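Local coordinates for endo-beta-1,2-glucanase (PDB 6IMV), which hydrolyses internal beta-1,2-glucosidic linkages of beta-1,2-glucans as an N-glycosylated fungal endo-glucanase of a newly recognised glycoside hydrolase family, at residues P135-F140 and K224-P229; P292-K297 and N478-H483. One frame throughout, in Å; residues are numbered along the deposited sequence.

Interaction 1. Residues P135-F140 and K224-P229. With NAG (2-acetamido-2-deoxy-beta-D-glucopyranose), chain G.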
loop_
_atom_site.group_PDB
_atom_site.type_symbol
_atom_site.label_atom_id
_atom_site.label_comp_id
_atom_site.label_asym_id
_atom_site.label_seq_id
_atom_site.Cartn_x
_atom_site.Cartn_y
_atom_site.Cartn_z
ATOM N N PRO A 135 -2.797 12.049 23.600
ATOM C CA PRO A 135 -1.335 12.124 23.612
ATOM C C PRO A 135 -0.643 10.771 23.857
ATOM O O PRO A 135 0.523 10.618 23.519
ATOM C CB PRO A 135 -1.054 13.131 24.738
ATOM C CG PRO A 135 -2.250 12.996 25.662
ATOM C CD PRO A 135 -3.411 12.792 24.715
ATOM N N GLY A 136 -1.376 9.803 24.414
ATOM C CA GLY A 136 -0.854 8.461 24.713
ATOM C C GLY A 136 -0.379 7.698 23.479
ATOM O O GLY A 136 0.418 6.756 23.598
ATOM N N PHE A 137 -0.864 8.082 22.293
ATOM C CA PHE A 137 -0.459 7.447 21.028
ATOM C C PHE A 137 0.942 7.904 20.602
ATOM O O PHE A 137 1.493 7.350 19.661
ATOM C CB PHE A 137 -1.489 7.715 19.928
ATOM C CG PHE A 137 -2.726 6.871 20.068
ATOM C CD1 PHE A 137 -2.681 5.509 19.810
ATOM C CD2 PHE A 137 -3.908 7.416 20.542
ATOM C CE1 PHE A 137 -3.807 4.718 19.970
ATOM C CE2 PHE A 137 -5.030 6.620 20.717
ATOM C CZ PHE A 137 -4.980 5.277 20.425
ATOM N N GLY A 138 1.486 8.929 21.275
ATOM C CA GLY A 138 2.856 9.418 21.030
ATOM C C GLY A 138 3.076 9.902 19.602
ATOM O O GLY A 138 4.187 9.822 19.108
ATOM N N GLY A 139 2.014 10.393 18.948
ATOM C CA GLY A 139 2.082 10.989 17.610
ATOM C C GLY A 139 1.818 9.996 16.482
ATOM O O GLY A 139 1.830 10.374 15.303
ATOM N N PHE A 140 1.565 8.736 16.843
ATOM C CA PHE A 140 1.180 7.679 15.929
ATOM C C PHE A 140 -0.345 7.631 15.840
ATOM O O PHE A 140 -1.038 8.231 16.670
ATOM C CB PHE A 140 1.731 6.337 16.421
ATOM C CG PHE A 140 3.235 6.281 16.487
ATOM C CD1 PHE A 140 3.984 6.071 15.340
ATOM C CD2 PHE A 140 3.906 6.441 17.690
ATOM C CE1 PHE A 140 5.366 6.004 15.396
ATOM C CE2 PHE A 140 5.288 6.378 17.743
ATOM C CZ PHE A 140 6.018 6.159 16.597
ATOM N N LYS A 224 -1.838 1.868 28.319
ATOM C CA LYS A 224 -2.644 1.864 29.535
ATOM C C LYS A 224 -3.830 2.817 29.357
ATOM O O LYS A 224 -4.959 2.434 29.570
ATOM C CB LYS A 224 -1.841 2.282 30.769
ATOM C CG LYS A 224 -2.646 2.272 32.065
ATOM C CD LYS A 224 -3.237 0.911 32.362
ATOM C CE LYS A 224 -3.781 0.783 33.772
ATOM N NZ LYS A 224 -2.700 0.451 34.725
ATOM N N ASN A 225 -3.554 4.059 28.955
ATOM C CA ASN A 225 -4.601 5.050 28.794
ATOM C C ASN A 225 -4.150 6.126 27.794
ATOM O O ASN A 225 -3.294 6.953 28.085
ATOM C CB ASN A 225 -5.016 5.600 30.165
ATOM C CG ASN A 225 -6.208 6.527 30.103
ATOM O OD1 ASN A 225 -6.515 7.078 29.043
ATOM N ND2 ASN A 225 -6.881 6.712 31.232
ATOM N N GLN A 226 -4.779 6.102 26.615
ATOM C CA GLN A 226 -4.516 7.014 25.487
ATOM C C GLN A 226 -4.684 8.495 25.880
ATOM O O GLN A 226 -4.128 9.381 25.222
ATOM C CB GLN A 226 -5.437 6.660 24.317
ATOM C CG GLN A 226 -6.925 6.799 24.621
ATOM C CD GLN A 226 -7.811 6.088 23.617
ATOM O OE1 GLN A 226 -7.359 5.331 22.756
ATOM N NE2 GLN A 226 -9.104 6.315 23.739
ATOM N N SER A 227 -5.444 8.770 26.946
ATOM C CA SER A 227 -5.656 10.140 27.406
ATOM C C SER A 227 -4.431 10.664 28.165
ATOM O O SER A 227 -4.285 11.875 28.294
ATOM C CB SER A 227 -6.907 10.257 28.240
ATOM O OG SER A 227 -8.041 9.950 27.451
ATOM N N LEU A 228 -3.572 9.765 28.663
ATOM C CA LEU A 228 -2.380 10.167 29.431
ATOM C C LEU A 228 -1.216 10.438 28.484
ATOM O O LEU A 228 -0.986 9.654 27.564
ATOM C CB LEU A 228 -1.992 9.065 30.421
ATOM C CG LEU A 228 -3.047 8.677 31.456
ATOM C CD1 LEU A 228 -2.517 7.572 32.359
ATOM C CD2 LEU A 228 -3.473 9.881 32.286
ATOM N N PRO A 229 -0.451 11.541 28.684
ATOM C CA PRO A 229 0.814 11.754 27.979
ATOM C C PRO A 229 1.725 10.520 27.999
ATOM O O PRO A 229 1.590 9.659 28.892
ATOM C CB PRO A 229 1.461 12.916 28.751
ATOM C CG PRO A 229 0.287 13.714 29.280
ATOM C CD PRO A 229 -0.790 12.680 29.560
HETATM C C1 NAG G . -8.016 7.607 31.314
HETATM C C2 NAG G . -9.079 7.206 32.334
HETATM C C3 NAG G . -10.158 8.287 32.456
HETATM C C4 NAG G . -9.554 9.666 32.684
HETATM C C5 NAG G . -8.493 9.957 31.623
HETATM C C6 NAG G . -7.796 11.275 31.907
HETATM C C7 NAG G . -9.589 4.821 32.506
HETATM C C8 NAG G . -10.334 3.677 31.884
HETATM N N2 NAG G . -9.738 5.991 31.889
HETATM O O3 NAG G . -11.004 7.967 33.551
HETATM O O4 NAG G . -10.557 10.677 32.579
HETATM O O5 NAG G . -7.518 8.914 31.633
HETATM O O6 NAG G . -7.263 11.233 33.235
HETATM O O7 NAG G . -8.890 4.703 33.503
#

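Interaction 2. Residues P292-K297 and N478-H483. With NAG (2-acetamido-2-deoxy-beta-D-glucopyranose), chain H.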
loop_
_atom_site.group_PDB
_atom_site.type_symbol
_atom_site.label_atom_id
_atom_site.label_comp_id
_atom_site.label_asym_id
_atom_site.label_seq_id
_atom_site.Cartn_x
_atom_site.Cartn_y
_atom_site.Cartn_z
ATOM N N PRO A 292 12.088 -24.244 -11.715
ATOM C CA PRO A 292 12.023 -23.521 -10.447
ATOM C C PRO A 292 12.353 -22.025 -10.560
ATOM O O PRO A 292 13.188 -21.647 -11.366
ATOM C CB PRO A 292 13.063 -24.245 -9.583
ATOM C CG PRO A 292 14.063 -24.781 -10.585
ATOM C CD PRO A 292 13.230 -25.169 -11.783
ATOM N N ILE A 293 11.669 -21.210 -9.748
ATOM C CA ILE A 293 11.968 -19.792 -9.587
ATOM C C ILE A 293 12.209 -19.518 -8.095
ATOM O O ILE A 293 11.304 -19.686 -7.280
ATOM C CB ILE A 293 10.841 -18.892 -10.133
ATOM C CG1 ILE A 293 10.496 -19.183 -11.592
ATOM C CG2 ILE A 293 11.213 -17.425 -9.945
ATOM C CD1 ILE A 293 9.117 -18.713 -11.998
ATOM N N THR A 294 13.416 -19.062 -7.756
ATOM C CA THR A 294 13.768 -18.722 -6.383
ATOM C C THR A 294 13.134 -17.380 -6.010
ATOM O O THR A 294 13.327 -16.366 -6.710
ATOM C CB THR A 294 15.286 -18.646 -6.177
ATOM O OG1 THR A 294 15.848 -19.887 -6.598
ATOM C CG2 THR A 294 15.659 -18.361 -4.739
ATOM N N VAL A 295 12.393 -17.388 -4.898
ATOM C CA VAL A 295 11.735 -16.205 -4.390
ATOM C C VAL A 295 11.985 -16.090 -2.887
ATOM O O VAL A 295 12.341 -17.062 -2.213
ATOM C CB VAL A 295 10.223 -16.235 -4.684
ATOM C CG1 VAL A 295 9.955 -16.279 -6.173
ATOM C CG2 VAL A 295 9.523 -17.389 -3.974
ATOM N N GLN A 296 11.744 -14.883 -2.377
ATOM C CA GLN A 296 11.536 -14.653 -0.959
ATOM C C GLN A 296 10.206 -15.288 -0.541
ATOM O O GLN A 296 9.144 -14.943 -1.082
ATOM C CB GLN A 296 11.485 -13.154 -0.672
ATOM C CG GLN A 296 11.216 -12.841 0.794
ATOM C CD GLN A 296 11.144 -11.355 1.011
ATOM O OE1 GLN A 296 12.139 -10.722 1.347
ATOM N NE2 GLN A 296 9.966 -10.796 0.796
ATOM N N LYS A 297 10.266 -16.193 0.437
ATOM C CA LYS A 297 9.078 -16.824 0.970
ATOM C C LYS A 297 8.155 -15.747 1.554
ATOM O O LYS A 297 8.607 -14.862 2.268
ATOM C CB LYS A 297 9.462 -17.864 2.019
ATOM C CG LYS A 297 8.332 -18.790 2.440
ATOM C CD LYS A 297 8.789 -19.809 3.455
ATOM C CE LYS A 297 7.684 -20.767 3.832
ATOM N NZ LYS A 297 8.173 -21.780 4.792
ATOM N N ASN A 478 22.656 -18.357 -5.639
ATOM C CA ASN A 478 22.390 -19.317 -6.720
ATOM C C ASN A 478 20.898 -19.283 -7.092
ATOM O O ASN A 478 20.241 -20.331 -7.111
ATOM C CB ASN A 478 22.821 -20.730 -6.318
ATOM C CG ASN A 478 24.173 -20.759 -5.636
ATOM O OD1 ASN A 478 25.189 -20.465 -6.258
ATOM N ND2 ASN A 478 24.199 -21.104 -4.357
ATOM N N LEU A 479 20.378 -18.083 -7.380
ATOM C CA LEU A 479 18.984 -17.902 -7.817
ATOM C C LEU A 479 18.719 -18.838 -8.995
ATOM O O LEU A 479 19.564 -18.974 -9.861
ATOM C CB LEU A 479 18.740 -16.456 -8.263
ATOM C CG LEU A 479 18.852 -15.381 -7.186
ATOM C CD1 LEU A 479 18.312 -14.061 -7.704
ATOM C CD2 LEU A 479 18.134 -15.784 -5.915
ATOM N N LYS A 480 17.539 -19.453 -9.011
ATOM C CA LYS A 480 17.033 -20.156 -10.178
ATOM C C LYS A 480 15.882 -19.350 -10.782
ATOM O O LYS A 480 15.208 -18.574 -10.077
ATOM C CB LYS A 480 16.556 -21.568 -9.813
ATOM C CG LYS A 480 17.623 -22.447 -9.179
ATOM C CD LYS A 480 17.128 -23.788 -8.708
ATOM C CE LYS A 480 17.971 -24.360 -7.581
ATOM N NZ LYS A 480 17.539 -23.827 -6.259
ATOM N N GLY A 481 15.692 -19.535 -12.096
ATOM C CA GLY A 481 14.487 -19.132 -12.772
ATOM C C GLY A 481 14.552 -17.714 -13.302
ATOM O O GLY A 481 13.530 -17.185 -13.739
ATOM N N GLU A 482 15.750 -17.116 -13.325
ATOM C CA GLU A 482 15.886 -15.721 -13.760
ATOM C C GLU A 482 15.678 -15.601 -15.284
ATOM O O GLU A 482 15.507 -14.499 -15.792
ATOM C CB GLU A 482 17.238 -15.140 -13.351
ATOM C CG GLU A 482 17.396 -14.961 -11.857
ATOM C CD GLU A 482 18.536 -14.035 -11.489
ATOM O OE1 GLU A 482 19.638 -14.548 -11.262
ATOM O OE2 GLU A 482 18.318 -12.794 -11.451
ATOM N N HIS A 483 15.663 -16.740 -15.990
ATOM C CA HIS A 483 15.423 -16.803 -17.429
ATOM C C HIS A 483 13.928 -17.002 -17.733
ATOM O O HIS A 483 13.542 -16.985 -18.885
ATOM C CB HIS A 483 16.276 -17.907 -18.075
ATOM C CG HIS A 483 17.727 -17.580 -18.112
ATOM N ND1 HIS A 483 18.596 -17.940 -17.095
ATOM C CD2 HIS A 483 18.468 -16.902 -19.018
ATOM C CE1 HIS A 483 19.811 -17.508 -17.382
ATOM N NE2 HIS A 483 19.760 -16.872 -18.553
HETATM C C1 NAG H . 6.313 -19.761 9.434
HETATM C C2 NAG H . 7.004 -21.122 9.410
HETATM C C3 NAG H . 7.411 -21.466 10.836
HETATM C C4 NAG H . 8.377 -20.395 11.334
HETATM C C5 NAG H . 7.597 -19.075 11.412
HETATM C C6 NAG H . 8.432 -17.905 11.922
HETATM C C7 NAG H . 6.230 -22.683 7.669
HETATM C C8 NAG H . 5.199 -23.694 7.302
HETATM N N2 NAG H . 6.132 -22.158 8.887
HETATM O O3 NAG H . 8.042 -22.735 10.836
HETATM O O4 NAG H . 8.983 -20.794 12.570
HETATM O O5 NAG H . 7.139 -18.774 10.086
HETATM O O6 NAG H . 9.692 -17.864 11.233
HETATM O O7 NAG H . 7.089 -22.354 6.879
#

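Interaction 1. Residues P135-F140 and K224-P229
The phenyl ring of Phe137 and the side-chain amide of Gln226 lie side by side, pointing the same way, with their planes 44° apart, so they do not stack. The oxygen approaches the ring obliquely, Gln226 OE1 lying 3.3 Å from Phe137 CZ, while Gln226 CB packs 3.6 Å from Phe137 CE2. The amide nitrogen, Gln226 NE2, is hydrogen-bonded to Asn158 OD1. The Phe137 ring also meets that of Phe130, the planes about 30° apart. Around the second ring, Phe140, the carbonyl oxygen of Phe137 lies in plane at the edge, where a type I' turn from Phe137 to Phe140, passing through two glycines with positive phi, reverses the chain.

The backbones meet through a single hydrogen bond, from Gly136 N to Gln226 O at 2.9 Å, the donor standing above the carbonyl plane. Packing here is close: Gly136 CA comes within 3.1 Å of Leu228 O and lies 4.0 Å from Gln226 CA. Beside it Pro135 CG rests 3.5 Å from Ser227 O and reaches the ring of Pro229.

On the other segment, Asn225 OD1 accepts from Ser227 N at 2.9 Å, an Asx turn within a type I turn. The other branch of the same amide, Asn225 ND2, is bonded covalently to C1 of the N-acetylglucosamine, marking an N-glycosylation site on an Asn-Gln-Ser sequon.

The contact joins the loop that follows helix 112-133 to the one linking strands 220-223 and 237-239; Phe137 also packs on Pro153 of strand 152-153, and Phe140 packs against side chains of helices 163-182 and 186-210.

Interaction 2. Residues P292-K297 and N478-H483
Thr294 OG1 has two polar partners: it accepts the backbone N-H of Lys480 at 3.0 Å in a nearly straight bond (165°), and it is also hydrogen-bonded to Asp284 OD1. With OG1 anti to its own carbonyl carbon (chi1 -55°), the hydroxyl is turned to the incoming chain. The same residue returns a bond through its backbone, Thr294 N to Lys480 O at 3.0 Å, so one threonine grips both the N-H and the C=O of one lysine. Its methyl completes the fit, Thr294 CG2 touching Leu479 CD2 at 3.8 Å where the two side chains cross at about a right angle.

In the fold, this is a coil docking on strand 290-296, the second strand of a two-stranded antiparallel sheet whose partner, strand 282-287, supplies Asp284. The 478-483 loop, which follows helix 461-475, thus meets the sheet through one backbone-to-backbone bond and one mediated by a side chain.

Lys480 lays its aliphatic chain obliquely against Pro292, with Lys480 CD 3.7 Å from Pro292 CG, before its NZ forms a salt bridge with the other carboxylate oxygen of Asp284. That acid therefore serves both partners, and its negative charge probably steadies the lysine. Next along, Gly481 CA comes within 3.2 Å of Pro292 O and lies 4.1 Å from Ile293 CA; its positive phi and this closeness both suit glycine. Ile293 CA adds a C-H...O contact to Lys480 O, while further along the loop Glu482 OE1 forms a salt bridge with Arg322 NH1 of helix 318-337.

How the interactions relate
The two contacts lie on opposite sides of the chain's centre and are built independently of each other. Their centres are 45 Å apart and their nearest atoms about 23 Å, so they do not touch. They come in series: interaction 1 closes at 229, before interaction 2 opens at 292. The first joins two loops, the second joins strand 290-296 to a loop near the C-terminal end, and their flanking helices are different. Each has a glycan nearby: in interaction 1 the sugar is bonded covalently to Asn225, whereas in interaction 2 Lys297 lies beside one, though its very short approach is doubtful. Both are packing contacts between separate parts of the fold.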